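Local coordinates for protein peroxisomal acyl-CoA oxidase 1A (Solanum lycopersicum, PDB 2FON) that probably oxidises acyl-CoA esters to trans-2-enoyl-CoA in peroxisomal beta-oxidation, using bound FAD and passing the electrons to molecular oxygen, at residues A651-D655 against P656-S660; A105-L108 against R109-V112. All coordinates share one frame; numbering follows the deposited sequence.

Interaction 1 (A651-D655 against P656-S660)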
ATOM      1  N   ALA B 651      -1.479   5.181  25.678  1.00 68.22           N
ATOM      2  CA  ALA B 651      -0.892   4.026  24.971  1.00 68.10           C
ATOM      3  C   ALA B 651       0.655   4.064  24.811  1.00 68.63           C
ATOM      4  O   ALA B 651       1.331   3.048  25.007  1.00 68.35           O
ATOM      5  CB  ALA B 651      -1.607   3.730  23.667  1.00 67.19           C
ATOM      6  N   ALA B 652       1.240   5.223  24.535  1.00 68.99           N
ATOM      7  CA  ALA B 652       2.683   5.216  24.400  1.00 70.91           C
ATOM      8  C   ALA B 652       3.401   4.772  25.639  1.00 72.34           C
ATOM      9  O   ALA B 652       4.510   4.240  25.531  1.00 73.44           O
ATOM     10  CB  ALA B 652       3.200   6.536  24.005  1.00 71.52           C
ATOM     11  N   TRP B 653       2.817   5.017  26.810  1.00 73.09           N
ATOM     12  CA  TRP B 653       3.520   4.735  28.080  1.00 74.13           C
ATOM     13  C   TRP B 653       3.603   3.259  28.418  1.00 73.79           C
ATOM     14  O   TRP B 653       3.936   2.913  29.528  1.00 73.35           O
ATOM     15  CB  TRP B 653       2.990   5.599  29.284  1.00 75.01           C
ATOM     16  CG  TRP B 653       3.262   7.056  29.047  1.00 75.79           C
ATOM     17  CD1 TRP B 653       2.336   8.045  28.791  1.00 77.24           C
ATOM     18  CD2 TRP B 653       4.554   7.672  28.919  1.00 77.07           C
ATOM     19  NE1 TRP B 653       2.982   9.246  28.535  1.00 77.84           N
ATOM     20  CE2 TRP B 653       4.342   9.038  28.605  1.00 78.26           C
ATOM     21  CE3 TRP B 653       5.874   7.207  29.063  1.00 78.72           C
ATOM     22  CZ2 TRP B 653       5.410   9.948  28.453  1.00 77.75           C
ATOM     23  CZ3 TRP B 653       6.938   8.124  28.913  1.00 77.78           C
ATOM     24  CH2 TRP B 653       6.694   9.471  28.607  1.00 76.66           C
ATOM     25  N   LYS B 654       3.337   2.410  27.437  1.00 74.64           N
ATOM     26  CA  LYS B 654       3.318   0.956  27.603  1.00 76.45           C
ATOM     27  C   LYS B 654       4.262   0.206  26.640  1.00 77.19           C
ATOM     28  O   LYS B 654       4.549  -0.976  26.855  1.00 78.46           O
ATOM     29  CB  LYS B 654       1.888   0.420  27.442  1.00 76.76           C
ATOM     30  CG  LYS B 654       0.873   1.225  28.221  1.00 80.23           C
ATOM     31  CD  LYS B 654      -0.217   0.326  28.828  1.00 85.82           C
ATOM     32  CE  LYS B 654      -1.500   1.117  29.118  1.00 86.55           C
ATOM     33  NZ  LYS B 654      -2.665   0.296  28.738  1.00 86.74           N
ATOM     34  N   ASP B 655       4.747   0.861  25.582  1.00 77.25           N
ATOM     35  CA  ASP B 655       5.841   0.297  24.804  1.00 77.50           C
ATOM     36  C   ASP B 655       7.045  -0.132  25.700  1.00 77.55           C
ATOM     37  O   ASP B 655       7.404   0.554  26.660  1.00 77.61           O
ATOM     38  CB  ASP B 655       6.279   1.257  23.701  1.00 77.28           C
ATOM     39  CG  ASP B 655       7.481   0.714  22.884  1.00 80.10           C
ATOM     40  OD1 ASP B 655       8.652   0.882  23.338  1.00 79.77           O
ATOM     41  OD2 ASP B 655       7.264   0.126  21.781  1.00 82.96           O
ATOM     42  N   PRO B 656       7.672  -1.273  25.376  1.00 77.70           N
ATOM     43  CA  PRO B 656       8.890  -1.787  26.043  1.00 77.79           C
ATOM     44  C   PRO B 656       9.966  -0.716  26.351  1.00 77.53           C
ATOM     45  O   PRO B 656      10.546  -0.677  27.463  1.00 77.79           O
ATOM     46  CB  PRO B 656       9.452  -2.823  25.037  1.00 77.56           C
ATOM     47  CG  PRO B 656       8.454  -2.878  23.885  1.00 78.64           C
ATOM     48  CD  PRO B 656       7.209  -2.167  24.300  1.00 77.69           C
ATOM     49  N   LEU B 657      10.219   0.153  25.379  1.00 76.54           N
ATOM     50  CA  LEU B 657      11.208   1.198  25.583  1.00 74.71           C
ATOM     51  C   LEU B 657      10.887   2.117  26.747  1.00 74.07           C
ATOM     52  O   LEU B 657      11.821   2.648  27.360  1.00 74.64           O
ATOM     53  CB  LEU B 657      11.447   1.989  24.309  1.00 73.86           C
ATOM     54  CG  LEU B 657      12.158   1.172  23.247  1.00 71.35           C
ATOM     55  CD1 LEU B 657      12.125   2.002  21.972  1.00 69.92           C
ATOM     56  CD2 LEU B 657      13.595   0.738  23.676  1.00 63.47           C
ATOM     57  N   ASN B 658       9.604   2.272  27.079  1.00 72.71           N
ATOM     58  CA  ASN B 658       9.221   3.164  28.165  1.00 72.07           C
ATOM     59  C   ASN B 658       9.371   2.606  29.577  1.00 72.79           C
ATOM     60  O   ASN B 658       9.189   3.322  30.545  1.00 71.66           O
ATOM     61  CB  ASN B 658       7.884   3.837  27.874  1.00 70.79           C
ATOM     62  CG  ASN B 658       8.038   4.954  26.811  1.00 71.48           C
ATOM     63  OD1 ASN B 658       8.967   5.768  26.904  1.00 69.23           O
ATOM     64  ND2 ASN B 658       7.171   4.966  25.781  1.00 67.69           N
ATOM     65  N   LYS B 659       9.787   1.347  29.696  1.00 74.33           N
ATOM     66  CA  LYS B 659      10.025   0.742  31.032  1.00 76.84           C
ATOM     67  C   LYS B 659      11.018   1.510  31.929  1.00 76.36           C
ATOM     68  O   LYS B 659      10.864   1.506  33.131  1.00 76.79           O
ATOM     69  CB  LYS B 659      10.408  -0.740  30.914  1.00 77.45           C
ATOM     70  CG  LYS B 659       9.463  -1.484  29.920  1.00 79.45           C
ATOM     71  CD  LYS B 659       9.647  -3.011  29.956  1.00 79.73           C
ATOM     72  CE  LYS B 659       8.474  -3.759  29.293  1.00 81.73           C
ATOM     73  NZ  LYS B 659       8.229  -5.012  30.098  1.00 85.27           N
ATOM     74  N   SER B 660      12.008   2.187  31.355  1.00 76.08           N
ATOM     75  CA  SER B 660      12.750   3.193  32.109  1.00 75.90           C
ATOM     76  C   SER B 660      13.117   4.400  31.238  1.00 75.79           C
ATOM     77  O   SER B 660      12.947   4.375  30.004  1.00 75.24           O
ATOM     78  CB  SER B 660      14.004   2.591  32.742  1.00 76.29           C
ATOM     79  OG  SER B 660      14.809   1.974  31.750  1.00 77.16           O
TER
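D655 and L657 close an Asx turn across the intervening P656, in the loop that follows helix 644-652, where the short 3-10 segment 656-658 begins. The carboxylate atom D655 OD1 accepts the backbone N-H of L657 (OD1 to N 2.7 Å). The bond lies well outside the carboxylate plane and meets OD1 on its anti side. CG of D655 stands anti to its own backbone N (chi1 178°), which sets the carboxylate next to P656 N and CD, within reach of L657 N. One residue further on, the backbone N of N658 bonds to D655 O at 2.8 Å, an i to i+3 bond. D655 therefore holds two successive N-H groups, one with its side chain and one with its carbonyl.

N658 turns its amide back toward the helix end. N658 ND2 donates to A652 O at 2.8 Å, but the N-H...O angle of 139° is far from straight and the donor sits above the carbonyl plane. CG and OD1 of this amide lie beside the six-membered ring of W653, near CE3 and CZ3. Ring and amide planes stand 48° apart, and N658 OD1 comes within 3.7 Å of CZ3 of W653, obliquely to the ring. Y649, earlier in the helix, meets the same indole edge-to-face.

A second shell comes from the other subunit. There R77 forms a salt bridge with D655 OD2 and also packs on L657, while strand 239-243 runs against A652, W653 and N658. The loop is part of the dimer interface, and both carboxylate oxygens of D655 are used, OD1 within the turn and OD2 between chains. N658 ND2, a single nitrogen, donates to A652 O and to D243 O of the second subunit.

Interaction 2 (A105-L108 against R109-V112)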
ATOM      1  N   ALA B 105     -20.321 -20.527  15.101  1.00 67.67           N
ATOM      2  CA  ALA B 105     -18.903 -20.745  15.260  1.00 66.37           C
ATOM      3  C   ALA B 105     -18.094 -20.008  14.220  1.00 67.12           C
ATOM      4  O   ALA B 105     -16.973 -19.542  14.503  1.00 66.73           O
ATOM      5  CB  ALA B 105     -18.593 -22.210  15.190  1.00 65.34           C
ATOM      6  N   THR B 106     -18.610 -19.894  13.004  1.00 67.85           N
ATOM      7  CA  THR B 106     -17.859 -19.074  12.019  1.00 69.14           C
ATOM      8  C   THR B 106     -17.722 -17.605  12.514  1.00 68.77           C
ATOM      9  O   THR B 106     -16.600 -17.043  12.583  1.00 69.47           O
ATOM     10  CB  THR B 106     -18.510 -19.102  10.618  1.00 69.23           C
ATOM     11  OG1 THR B 106     -18.962 -20.439  10.327  1.00 72.70           O
ATOM     12  CG2 THR B 106     -17.545 -18.692   9.603  1.00 67.24           C
ATOM     13  N   MET B 107     -18.874 -17.021  12.844  1.00 67.57           N
ATOM     14  CA  MET B 107     -18.985 -15.748  13.458  1.00 67.23           C
ATOM     15  C   MET B 107     -18.017 -15.680  14.640  1.00 66.60           C
ATOM     16  O   MET B 107     -17.205 -14.766  14.711  1.00 66.57           O
ATOM     17  CB  MET B 107     -20.436 -15.555  13.939  1.00 69.49           C
ATOM     18  CG  MET B 107     -21.105 -14.193  13.643  1.00 71.53           C
ATOM     19  SD  MET B 107     -20.876 -13.661  11.909  1.00 84.89           S
ATOM     20  CE  MET B 107     -22.305 -12.620  11.579  1.00 77.08           C
ATOM     21  N   LEU B 108     -18.088 -16.630  15.574  1.00 65.42           N
ATOM     22  CA  LEU B 108     -17.283 -16.526  16.769  1.00 64.30           C
ATOM     23  C   LEU B 108     -15.817 -16.390  16.401  1.00 65.29           C
ATOM     24  O   LEU B 108     -15.095 -15.498  16.906  1.00 65.22           O
ATOM     25  CB  LEU B 108     -17.476 -17.686  17.714  1.00 63.31           C
ATOM     26  CG  LEU B 108     -16.765 -17.396  19.032  1.00 61.25           C
ATOM     27  CD1 LEU B 108     -17.551 -17.779  20.272  1.00 61.13           C
ATOM     28  CD2 LEU B 108     -15.411 -18.020  19.050  1.00 60.31           C
ATOM     29  N   ARG B 109     -15.353 -17.236  15.508  1.00 65.98           N
ATOM     30  CA  ARG B 109     -13.957 -17.076  15.109  1.00 67.00           C
ATOM     31  C   ARG B 109     -13.713 -15.745  14.416  1.00 67.65           C
ATOM     32  O   ARG B 109     -12.666 -15.131  14.638  1.00 68.56           O
ATOM     33  CB  ARG B 109     -13.432 -18.270  14.337  1.00 66.78           C
ATOM     34  CG  ARG B 109     -13.047 -19.439  15.250  1.00 68.83           C
ATOM     35  CD  ARG B 109     -12.675 -20.684  14.480  1.00 72.65           C
ATOM     36  NE  ARG B 109     -13.789 -21.632  14.403  1.00 79.14           N
ATOM     37  CZ  ARG B 109     -14.467 -21.900  13.284  1.00 79.16           C
ATOM     38  NH1 ARG B 109     -14.134 -21.255  12.163  1.00 78.89           N
ATOM     39  NH2 ARG B 109     -15.471 -22.786  13.298  1.00 75.20           N
ATOM     40  N   ARG B 110     -14.685 -15.238  13.653  1.00 67.49           N
ATOM     41  CA  ARG B 110     -14.444 -13.961  12.973  1.00 68.20           C
ATOM     42  C   ARG B 110     -14.048 -12.925  14.015  1.00 67.61           C
ATOM     43  O   ARG B 110     -13.058 -12.252  13.897  1.00 68.59           O
ATOM     44  CB  ARG B 110     -15.667 -13.507  12.171  1.00 67.53           C
ATOM     45  CG  ARG B 110     -15.436 -12.260  11.346  1.00 68.29           C
ATOM     46  CD  ARG B 110     -16.748 -11.670  10.683  1.00 71.50           C
ATOM     47  NE  ARG B 110     -17.446 -12.524   9.692  1.00 75.77           N
ATOM     48  CZ  ARG B 110     -16.850 -13.286   8.764  1.00 78.30           C
ATOM     49  NH1 ARG B 110     -15.499 -13.308   8.616  1.00 78.21           N
ATOM     50  NH2 ARG B 110     -17.608 -14.032   7.959  1.00 78.06           N
ATOM     51  N   TYR B 111     -14.819 -12.834  15.070  1.00 67.46           N
ATOM     52  CA  TYR B 111     -14.651 -11.776  16.028  1.00 67.54           C
ATOM     53  C   TYR B 111     -13.447 -11.901  16.997  1.00 67.47           C
ATOM     54  O   TYR B 111     -12.965 -10.913  17.532  1.00 66.24           O
ATOM     55  CB  TYR B 111     -15.997 -11.560  16.708  1.00 67.55           C
ATOM     56  CG  TYR B 111     -16.912 -10.935  15.705  1.00 68.80           C
ATOM     57  CD1 TYR B 111     -17.948 -11.645  15.103  1.00 71.57           C
ATOM     58  CD2 TYR B 111     -16.697  -9.646  15.294  1.00 69.28           C
ATOM     59  CE1 TYR B 111     -18.765 -11.039  14.122  1.00 69.96           C
ATOM     60  CE2 TYR B 111     -17.486  -9.056  14.339  1.00 71.76           C
ATOM     61  CZ  TYR B 111     -18.517  -9.743  13.760  1.00 69.74           C
ATOM     62  OH  TYR B 111     -19.259  -9.065  12.818  1.00 71.54           O
ATOM     63  N   VAL B 112     -12.980 -13.126  17.208  1.00 68.01           N
ATOM     64  CA  VAL B 112     -11.693 -13.365  17.823  1.00 68.39           C
ATOM     65  C   VAL B 112     -10.583 -12.633  17.011  1.00 68.83           C
ATOM     66  O   VAL B 112      -9.593 -12.181  17.567  1.00 68.74           O
ATOM     67  CB  VAL B 112     -11.421 -14.893  17.935  1.00 67.65           C
ATOM     68  CG1 VAL B 112      -9.966 -15.171  18.333  1.00 69.29           C
ATOM     69  CG2 VAL B 112     -12.281 -15.481  18.939  1.00 66.34           C
TER
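M107 and Y111, one turn apart, lie side by side and point the same way. CG of M107 sits in the plane of the tyrosine ring, 4.0 Å from Y111 CE1. The sulfur follows it to the ring edge in a Met-aromatic contact, with M107 SD 5.4 Å from the centroid of the Y111 ring and 78° off its normal. Both side chains rest on helix 48-62, M107 on L53 and T54, Y111 on T54 and S58. Close packing also joins L108 to V112, where L108 CD2 meets V112 CG2 at 4.0 Å; L108 continues onto A91 of helix 77-97 and V112 onto F67.

These residues belong to helix 102-112 of the helical N-terminal domain. Regular i to i+4 backbone bonds carry it through the contact, among them R109 N to A105 O at 3.0 Å, nearly straight at 173°. The same carbonyl oxygen lies under one face of the R109 guanidinium. With CG beside its own backbone N (chi1 -80°) and a bend at chi3, R109 doubles back along the helix, and its NH2 comes to 3.7 Å from A105 CB. W122 takes part in a cation-pi contact with this arginine.

The side bearing T106 and R110 is looser. T106 is exposed, and its OG1 bonds back to Q102 O within the same helix. R110 bends at chi3 and brings its NE to 4.2 Å from M107 SD, obliquely to the guanidinium plane, while its NH1 has D310 as a long, weak ionic partner.

How the interactions relate
The two contacts are separate, with centres about 32 Å apart and nearest atoms about 18 Å apart, and they share no helix. Interaction 2 lies nearer the middle of the chain, about 16 Å from its centre, within a continuous helix that packs on its own chain's neighbouring helices; its side-chain chemistry is largely apolar, sulfur-aromatic and arginine-face contact. Interaction 1 is peripheral, about 35 Å from that centre, where a helix ends and the chain turns. There, side-chain acceptors and donors supplement a few turn bonds, whereas 105-112 is carried by regular i to i+4 backbone bonds. Interaction 1 also faces the second subunit, which no residue of interaction 2 touches.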